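Long-range contacts in putative adhesin (Parabacteroides distasonis, PDB 3LJY), which is of uncharacterised function but is probably a secreted or surface-exposed adhesin with a parallel beta-solenoid head: residues D21-K26 with W88-K93; L147-I152 with G167-G172. One frame throughout, in Å; residues are numbered along the deposited sequence.

Interaction 1 of 2, residues D21-K26 with W88-K93; sequences DYNEIK and WLAAAK
E24, I25 and K26 pair in parallel with A91, A92 and K93, joining two neighbouring strands, 24-27 and 91-94, of the long sheet that runs through the molecule. The axes of 24-26 and 91-93 lie 4.8 Å apart and almost exactly aligned, at 2°. The ladder proper has two bonds: I25 N gives to A91 O, and K93 N gives to I25 O at 3.0 Å. Where 88-93 enters its strand, N23 O takes the backbone N of A90 at 2.8 Å and, weakly, that of A91. Before the strands begin, a water bridges the two segments, donating to D21 OD2 at 2.6 Å and to Y22 O, and weakly accepting from W88 N. This side-by-side stacking of parallel strands is how a beta-solenoid grows, in keeping with the pectate-lyase-like clan of the family. On the buried face I25 CG1 meets L89 CD1 at 3.9 Å, the two side chains crossing at about a right angle, with F33 and F100 of other strands adjoining. On the E24 face the glutamate, its CG anti to the backbone N (chi1 172°), stretches over the CB of A91, its CD 3.8 Å from that CB. K93 is modelled in two conformers, so the approach of its CE to E24 OE2 in one of them is doubtful; its CB lies beside K26 CG at 4.0 Å.

Interaction 2 of 2, residues L147-I152 with G167-G172; sequences LEADKI and GNAKEG
L147, E148 and A149 pair in parallel with G167, N168 and A169 through backbone bonds, and the pairing continues past a corner at D150 and K170-E171. L147 O accepts from N168 N, N168 O from A149 N and A149 O from K170 N; around the bend D150 O receives E171 N and E171 O receives I152 N, so the ladder survives the change of direction. Among side chains, the polar link is N168 ND2 to E148 OE1, 2.7 Å and nearly straight at 165°. It uses the syn lone pair of OE1, which lies close to the amide plane, although carboxylate and amide are turned 45° apart. A bend at chi2 (-73°) helps lay the E148 carboxylate alongside N168, and OE2 is bonded to H146. At the corner D150 and K170 lie side by side, OD1 3.1 Å from CE but 4.4 Å from NZ, too far for a salt bridge. K151 rests its CD 3.5 Å from E171 O, and its NZ makes salt bridges to D173 and E153. Apolar contact centres on A169 CB, 3.4 Å from I152 CG2. Strand 147-149 lies between 127-129 and 167-169 in a short parallel sheet, L147 also touches L132, and A169 meets V189 of strand 188-189.

Interactions 1 and 2 are successive in the chain and share no residue: their centres are 21 Å apart, and their nearest atoms about 11 Å. Both reach the same long sheet, where strands 110-115 and 131-136 separate 91-94 from 151-156. The 21-26 and 88-93 pair belongs to its earlier part, near the antiparallel pair 56-61 and 64-69, and brings together segments 62 residues apart. In contrast, 147-152 and 167-172 are only 15 residues apart and also pair in the short sheet before the corner. Parallel pairing thus joins segments distant in sequence in one case and close in the other, and the two contacts relate through the shared sheet.

Interaction 1 of 2, residues D21-K26 with W88-K93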
ATOM      1  N   ASP A  21       6.827  12.738  17.050  1.00 48.22           N
ATOM      2  CA  ASP A  21       6.836  12.565  15.604  1.00 48.78           C
ATOM      3  C   ASP A  21       7.320  11.148  15.228  1.00 48.40           C
ATOM      4  O   ASP A  21       8.142  10.547  15.924  1.00 49.21           O
ATOM      5  CB  ASP A  21       7.691  13.650  14.924  1.00 48.62           C
ATOM      6  CG  ASP A  21       7.411  13.752  13.434  1.00 50.13           C
ATOM      7  OD1 ASP A  21       6.262  14.106  13.072  1.00 48.29           O
ATOM      8  OD2 ASP A  21       8.338  13.479  12.631  1.00 52.91           O
ATOM      9  N   TYR A  22       6.785  10.621  14.128  1.00 46.98           N
ATOM     10  CA  TYR A  22       7.051   9.263  13.711  1.00 45.62           C
ATOM     11  C   TYR A  22       7.187   9.260  12.185  1.00 45.55           C
ATOM     12  O   TYR A  22       6.641  10.129  11.519  1.00 47.49           O
ATOM     13  CB  TYR A  22       5.912   8.350  14.192  1.00 44.89           C
ATOM     14  CG  TYR A  22       4.564   8.722  13.617  1.00 45.03           C
ATOM     15  CD1 TYR A  22       4.173   8.290  12.343  1.00 42.95           C
ATOM     16  CD2 TYR A  22       3.684   9.528  14.331  1.00 44.12           C
ATOM     17  CE1 TYR A  22       2.948   8.659  11.821  1.00 45.70           C
ATOM     18  CE2 TYR A  22       2.466   9.894  13.808  1.00 42.76           C
ATOM     19  CZ  TYR A  22       2.111   9.466  12.566  1.00 43.17           C
ATOM     20  OH  TYR A  22       0.920   9.834  12.073  1.00 44.75           O
ATOM     21  N   ASN A  23       7.957   8.318  11.645  1.00 46.71           N
ATOM     22  CA  ASN A  23       8.138   8.169  10.186  1.00 46.03           C
ATOM     23  C   ASN A  23       7.754   6.777   9.706  1.00 45.85           C
ATOM     24  O   ASN A  23       7.946   6.418   8.546  1.00 44.58           O
ATOM     25  CB  ASN A  23       9.589   8.467   9.782  1.00 44.86           C
ATOM     26  CG  ASN A  23      10.566   7.399  10.255  1.00 45.18           C
ATOM     27  OD1 ASN A  23      10.314   6.659  11.220  1.00 43.26           O
ATOM     28  ND2 ASN A  23      11.698   7.317   9.569  1.00 43.22           N
ATOM     29  N   GLU A  24       7.198   5.999  10.611  1.00 47.09           N
ATOM     30  CA  GLU A  24       6.838   4.650  10.308  1.00 49.07           C
ATOM     31  C   GLU A  24       5.558   4.301  11.058  1.00 47.16           C
ATOM     32  O   GLU A  24       5.296   4.780  12.167  1.00 45.62           O
ATOM     33  CB  GLU A  24       8.034   3.724  10.607  1.00 50.40           C
ATOM     34  CG  GLU A  24       7.708   2.259  10.502  1.00 56.33           C
ATOM     35  CD  GLU A  24       8.913   1.346  10.314  1.00 57.33           C
ATOM     36  OE1 GLU A  24      10.092   1.805  10.463  1.00 57.75           O
ATOM     37  OE2 GLU A  24       8.628   0.145  10.008  1.00 65.97           O
ATOM     38  N   ILE A  25       4.719   3.510  10.399  1.00 48.79           N
ATOM     39  CA  ILE A  25       3.426   3.071  10.954  1.00 49.09           C
ATOM     40  C   ILE A  25       3.252   1.557  10.877  1.00 47.80           C
ATOM     41  O   ILE A  25       3.612   0.950   9.895  1.00 47.47           O
ATOM     42  CB  ILE A  25       2.280   3.777  10.241  1.00 48.53           C
ATOM     43  CG1 ILE A  25       2.420   5.289  10.459  1.00 50.32           C
ATOM     44  CG2 ILE A  25       0.974   3.263  10.734  1.00 49.21           C
ATOM     45  CD1 ILE A  25       1.127   6.080  10.353  1.00 48.45           C
ATOM     46  N   LYS A  26       2.750   0.953  11.947  1.00 50.13           N
ATOM     47  CA  LYS A  26       2.353  -0.471  11.935  1.00 52.52           C
ATOM     48  C   LYS A  26       0.896  -0.568  12.310  1.00 51.66           C
ATOM     49  O   LYS A  26       0.518  -0.122  13.376  1.00 51.88           O
ATOM     50  CB  LYS A  26       3.229  -1.292  12.876  1.00 53.26           C
ATOM     51  CG  LYS A  26       4.580  -1.601  12.213  1.00 56.57           C
ATOM     52  CD  LYS A  26       5.699  -1.982  13.191  1.00 58.99           C
ATOM     53  CE  LYS A  26       7.050  -2.103  12.452  1.00 60.19           C
ATOM     54  NZ  LYS A  26       8.240  -1.990  13.369  1.00 63.21           N
ATOM     55  N   TRP A  88       6.945  12.921   7.893  1.00 46.90           N
ATOM     56  CA  TRP A  88       7.436  11.977   6.906  1.00 45.35           C
ATOM     57  C   TRP A  88       6.797  10.605   7.050  1.00 45.52           C
ATOM     58  O   TRP A  88       6.466  10.213   8.147  1.00 49.16           O
ATOM     59  CB  TRP A  88       8.963  11.816   7.061  1.00 46.22           C
ATOM     60  CG  TRP A  88       9.772  13.106   7.057  1.00 44.61           C
ATOM     61  CD1 TRP A  88      10.345  13.702   8.135  1.00 45.84           C
ATOM     62  CD2 TRP A  88      10.090  13.922   5.930  1.00 43.28           C
ATOM     63  NE1 TRP A  88      10.991  14.839   7.755  1.00 48.17           N
ATOM     64  CE2 TRP A  88      10.853  15.003   6.403  1.00 45.76           C
ATOM     65  CE3 TRP A  88       9.804  13.846   4.559  1.00 47.27           C
ATOM     66  CZ2 TRP A  88      11.349  16.005   5.557  1.00 45.38           C
ATOM     67  CZ3 TRP A  88      10.295  14.846   3.711  1.00 46.93           C
ATOM     68  CH2 TRP A  88      11.061  15.912   4.217  1.00 45.83           C
ATOM     69  N   LEU A  89       6.663   9.862   5.947  1.00 46.51           N
ATOM     70  CA  LEU A  89       6.296   8.443   5.987  1.00 44.32           C
ATOM     71  C   LEU A  89       7.281   7.623   5.156  1.00 43.60           C
ATOM     72  O   LEU A  89       7.138   7.470   3.943  1.00 42.59           O
ATOM     73  CB  LEU A  89       4.872   8.222   5.486  1.00 46.47           C
ATOM     74  CG  LEU A  89       4.273   6.792   5.629  1.00 46.41           C
ATOM     75  CD1 LEU A  89       4.025   6.389   7.105  1.00 40.53           C
ATOM     76  CD2 LEU A  89       2.999   6.723   4.796  1.00 43.17           C
ATOM     77  N   ALA A  90       8.290   7.095   5.834  1.00 42.06           N
ATOM     78  CA  ALA A  90       9.289   6.243   5.208  1.00 40.81           C
ATOM     79  C   ALA A  90       8.753   4.805   5.025  1.00 42.12           C
ATOM     80  O   ALA A  90       9.132   4.103   4.070  1.00 43.05           O
ATOM     81  CB  ALA A  90      10.564   6.218   6.052  1.00 36.64           C
ATOM     82  N   ALA A  91       7.893   4.348   5.941  1.00 42.06           N
ATOM     83  CA  ALA A  91       7.453   2.944   5.912  1.00 42.57           C
ATOM     84  C   ALA A  91       6.098   2.754   6.520  1.00 42.88           C
ATOM     85  O   ALA A  91       5.763   3.410   7.519  1.00 43.21           O
ATOM     86  CB  ALA A  91       8.468   2.044   6.654  1.00 37.65           C
ATOM     87  N   ALA A  92       5.306   1.852   5.928  1.00 43.20           N
ATOM     88  CA  ALA A  92       4.084   1.379   6.568  1.00 43.31           C
ATOM     89  C   ALA A  92       3.953  -0.120   6.425  1.00 43.01           C
ATOM     90  O   ALA A  92       4.229  -0.664   5.368  1.00 41.74           O
ATOM     91  CB  ALA A  92       2.803   2.089   6.016  1.00 40.22           C
ATOM     92  N   LYS A  93       3.536  -0.777   7.501  0.62 43.80           N
ATOM     93  CA  LYS A  93       3.248  -2.201   7.492  0.62 44.96           C
ATOM     94  C   LYS A  93       1.754  -2.330   7.853  0.62 44.25           C
ATOM     95  O   LYS A  93       1.288  -1.791   8.873  0.62 41.02           O
ATOM     96  CB  LYS A  93       4.176  -2.981   8.452  0.62 46.28           C
ATOM     97  CG  LYS A  93       5.518  -3.459   7.824  0.62 48.21           C
ATOM     98  CD  LYS A  93       6.801  -2.668   8.234  0.62 49.23           C
ATOM     99  CE  LYS A  93       7.088  -1.417   7.372  0.62 46.65           C
ATOM    100  NZ  LYS A  93       7.292  -1.628   5.877  0.62 40.91           N
TER
HETATM  101  O   HOH W   1       8.418  12.093  10.417  1.00 44.43           O

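Interaction 2 of 2, residues L147-I152 with G167-G172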
ATOM      1  N   LEU A 147       1.389   8.802  -9.017  1.00 46.38           N
ATOM      2  CA  LEU A 147       2.800   8.701  -8.618  1.00 44.85           C
ATOM      3  C   LEU A 147       3.702   9.535  -9.552  1.00 44.79           C
ATOM      4  O   LEU A 147       3.500   9.568 -10.757  1.00 45.33           O
ATOM      5  CB  LEU A 147       3.242   7.219  -8.629  1.00 45.74           C
ATOM      6  CG  LEU A 147       4.703   6.939  -8.184  1.00 46.15           C
ATOM      7  CD1 LEU A 147       4.905   7.133  -6.665  1.00 37.75           C
ATOM      8  CD2 LEU A 147       5.190   5.581  -8.648  1.00 37.67           C
ATOM      9  N   GLU A 148       4.649  10.259  -8.977  1.00 44.30           N
ATOM     10  CA  GLU A 148       5.739  10.870  -9.742  1.00 44.51           C
ATOM     11  C   GLU A 148       7.055  10.487  -9.042  1.00 43.13           C
ATOM     12  O   GLU A 148       7.358  10.959  -7.958  1.00 41.78           O
ATOM     13  CB  GLU A 148       5.593  12.392  -9.870  1.00 44.73           C
ATOM     14  CG  GLU A 148       4.267  12.880 -10.477  1.00 48.23           C
ATOM     15  CD  GLU A 148       4.098  12.668 -12.014  1.00 50.03           C
ATOM     16  OE1 GLU A 148       5.087  12.480 -12.771  1.00 48.99           O
ATOM     17  OE2 GLU A 148       2.931  12.732 -12.472  1.00 52.18           O
ATOM     18  N   ALA A 149       7.796   9.570  -9.657  1.00 43.84           N
ATOM     19  CA  ALA A 149       8.896   8.878  -8.973  1.00 44.42           C
ATOM     20  C   ALA A 149      10.114   8.707  -9.856  1.00 43.95           C
ATOM     21  O   ALA A 149      10.025   8.742 -11.086  1.00 45.44           O
ATOM     22  CB  ALA A 149       8.427   7.483  -8.432  1.00 40.92           C
ATOM     23  N   ASP A 150      11.260   8.522  -9.217  1.00 44.76           N
ATOM     24  CA  ASP A 150      12.457   8.076  -9.910  1.00 45.62           C
ATOM     25  C   ASP A 150      12.380   6.564 -10.146  1.00 45.39           C
ATOM     26  O   ASP A 150      12.719   6.074 -11.226  1.00 44.70           O
ATOM     27  CB  ASP A 150      13.716   8.479  -9.115  1.00 46.07           C
ATOM     28  CG  ASP A 150      13.954   9.999  -9.124  1.00 52.23           C
ATOM     29  OD1 ASP A 150      13.898  10.559 -10.238  1.00 58.33           O
ATOM     30  OD2 ASP A 150      14.203  10.644  -8.058  1.00 54.10           O
ATOM     31  N   LYS A 151      11.923   5.835  -9.129  1.00 46.46           N
ATOM     32  CA  LYS A 151      11.875   4.372  -9.150  1.00 46.14           C
ATOM     33  C   LYS A 151      10.610   3.854  -8.514  1.00 45.64           C
ATOM     34  O   LYS A 151      10.179   4.342  -7.466  1.00 45.65           O
ATOM     35  CB  LYS A 151      13.092   3.803  -8.418  1.00 47.14           C
ATOM     36  CG  LYS A 151      13.182   2.269  -8.313  1.00 51.35           C
ATOM     37  CD  LYS A 151      13.119   1.539  -9.674  1.00 50.76           C
ATOM     38  CE  LYS A 151      14.029   0.325  -9.735  1.00 52.66           C
ATOM     39  NZ  LYS A 151      13.534  -0.789  -8.911  1.00 56.53           N
ATOM     40  N   ILE A 152       9.983   2.893  -9.200  1.00 46.05           N
ATOM     41  CA  ILE A 152       8.824   2.131  -8.705  1.00 44.83           C
ATOM     42  C   ILE A 152       9.215   0.652  -8.614  1.00 44.91           C
ATOM     43  O   ILE A 152       9.815   0.090  -9.536  1.00 42.67           O
ATOM     44  CB  ILE A 152       7.568   2.295  -9.622  1.00 46.29           C
ATOM     45  CG1 ILE A 152       6.396   1.362  -9.177  1.00 47.80           C
ATOM     46  CG2 ILE A 152       7.914   2.042 -11.080  1.00 44.61           C
ATOM     47  CD1 ILE A 152       5.768   1.731  -7.812  1.00 41.61           C
ATOM     48  N   GLY A 167       0.536   8.698 -13.723  1.00 46.88           N
ATOM     49  CA  GLY A 167       1.802   9.322 -13.357  1.00 45.99           C
ATOM     50  C   GLY A 167       3.005   8.874 -14.160  1.00 44.65           C
ATOM     51  O   GLY A 167       2.882   8.391 -15.292  1.00 45.80           O
ATOM     52  N   ASN A 168       4.179   9.071 -13.566  1.00 44.02           N
ATOM     53  CA  ASN A 168       5.450   8.733 -14.192  1.00 43.67           C
ATOM     54  C   ASN A 168       6.385   8.092 -13.172  1.00 43.87           C
ATOM     55  O   ASN A 168       6.396   8.479 -12.020  1.00 42.75           O
ATOM     56  CB  ASN A 168       6.164   9.977 -14.753  1.00 44.62           C
ATOM     57  CG  ASN A 168       5.344  10.729 -15.793  1.00 45.15           C
ATOM     58  OD1 ASN A 168       5.362  10.413 -16.995  1.00 46.03           O
ATOM     59  ND2 ASN A 168       4.636  11.744 -15.335  1.00 43.19           N
ATOM     60  N   ALA A 169       7.166   7.105 -13.615  1.00 44.31           N
ATOM     61  CA  ALA A 169       8.325   6.589 -12.849  1.00 45.57           C
ATOM     62  C   ALA A 169       9.466   6.402 -13.812  1.00 45.41           C
ATOM     63  O   ALA A 169       9.294   5.720 -14.796  1.00 48.76           O
ATOM     64  CB  ALA A 169       8.002   5.228 -12.140  1.00 40.99           C
ATOM     65  N   LYS A 170      10.635   6.959 -13.539  1.00 46.53           N
ATOM     66  CA  LYS A 170      11.755   6.830 -14.482  1.00 47.75           C
ATOM     67  C   LYS A 170      12.208   5.372 -14.749  1.00 46.96           C
ATOM     68  O   LYS A 170      12.609   5.030 -15.870  1.00 46.42           O
ATOM     69  CB  LYS A 170      12.950   7.628 -13.991  1.00 46.35           C
ATOM     70  CG  LYS A 170      12.803   9.074 -14.155  1.00 49.92           C
ATOM     71  CD  LYS A 170      14.022   9.795 -13.635  1.00 52.94           C
ATOM     72  CE  LYS A 170      13.659  11.229 -13.238  1.00 56.94           C
ATOM     73  NZ  LYS A 170      12.940  11.976 -14.326  1.00 59.75           N
ATOM     74  N   GLU A 171      12.184   4.550 -13.708  1.00 46.30           N
ATOM     75  CA  GLU A 171      12.536   3.136 -13.804  1.00 47.75           C
ATOM     76  C   GLU A 171      11.542   2.321 -13.008  1.00 45.31           C
ATOM     77  O   GLU A 171      10.970   2.818 -12.056  1.00 43.02           O
ATOM     78  CB  GLU A 171      13.922   2.867 -13.239  1.00 48.88           C
ATOM     79  CG  GLU A 171      15.009   3.645 -13.884  1.00 54.13           C
ATOM     80  CD  GLU A 171      16.390   3.131 -13.537  1.00 59.65           C
ATOM     81  OE1 GLU A 171      16.541   2.309 -12.592  1.00 64.41           O
ATOM     82  OE2 GLU A 171      17.332   3.551 -14.238  1.00 67.05           O
ATOM     83  N   GLY A 172      11.374   1.057 -13.372  1.00 45.04           N
ATOM     84  CA  GLY A 172      10.416   0.186 -12.699  1.00 45.36           C
ATOM     85  C   GLY A 172      10.829  -1.259 -12.701  1.00 45.03           C
ATOM     86  O   GLY A 172      11.350  -1.712 -13.667  1.00 44.23           O
TER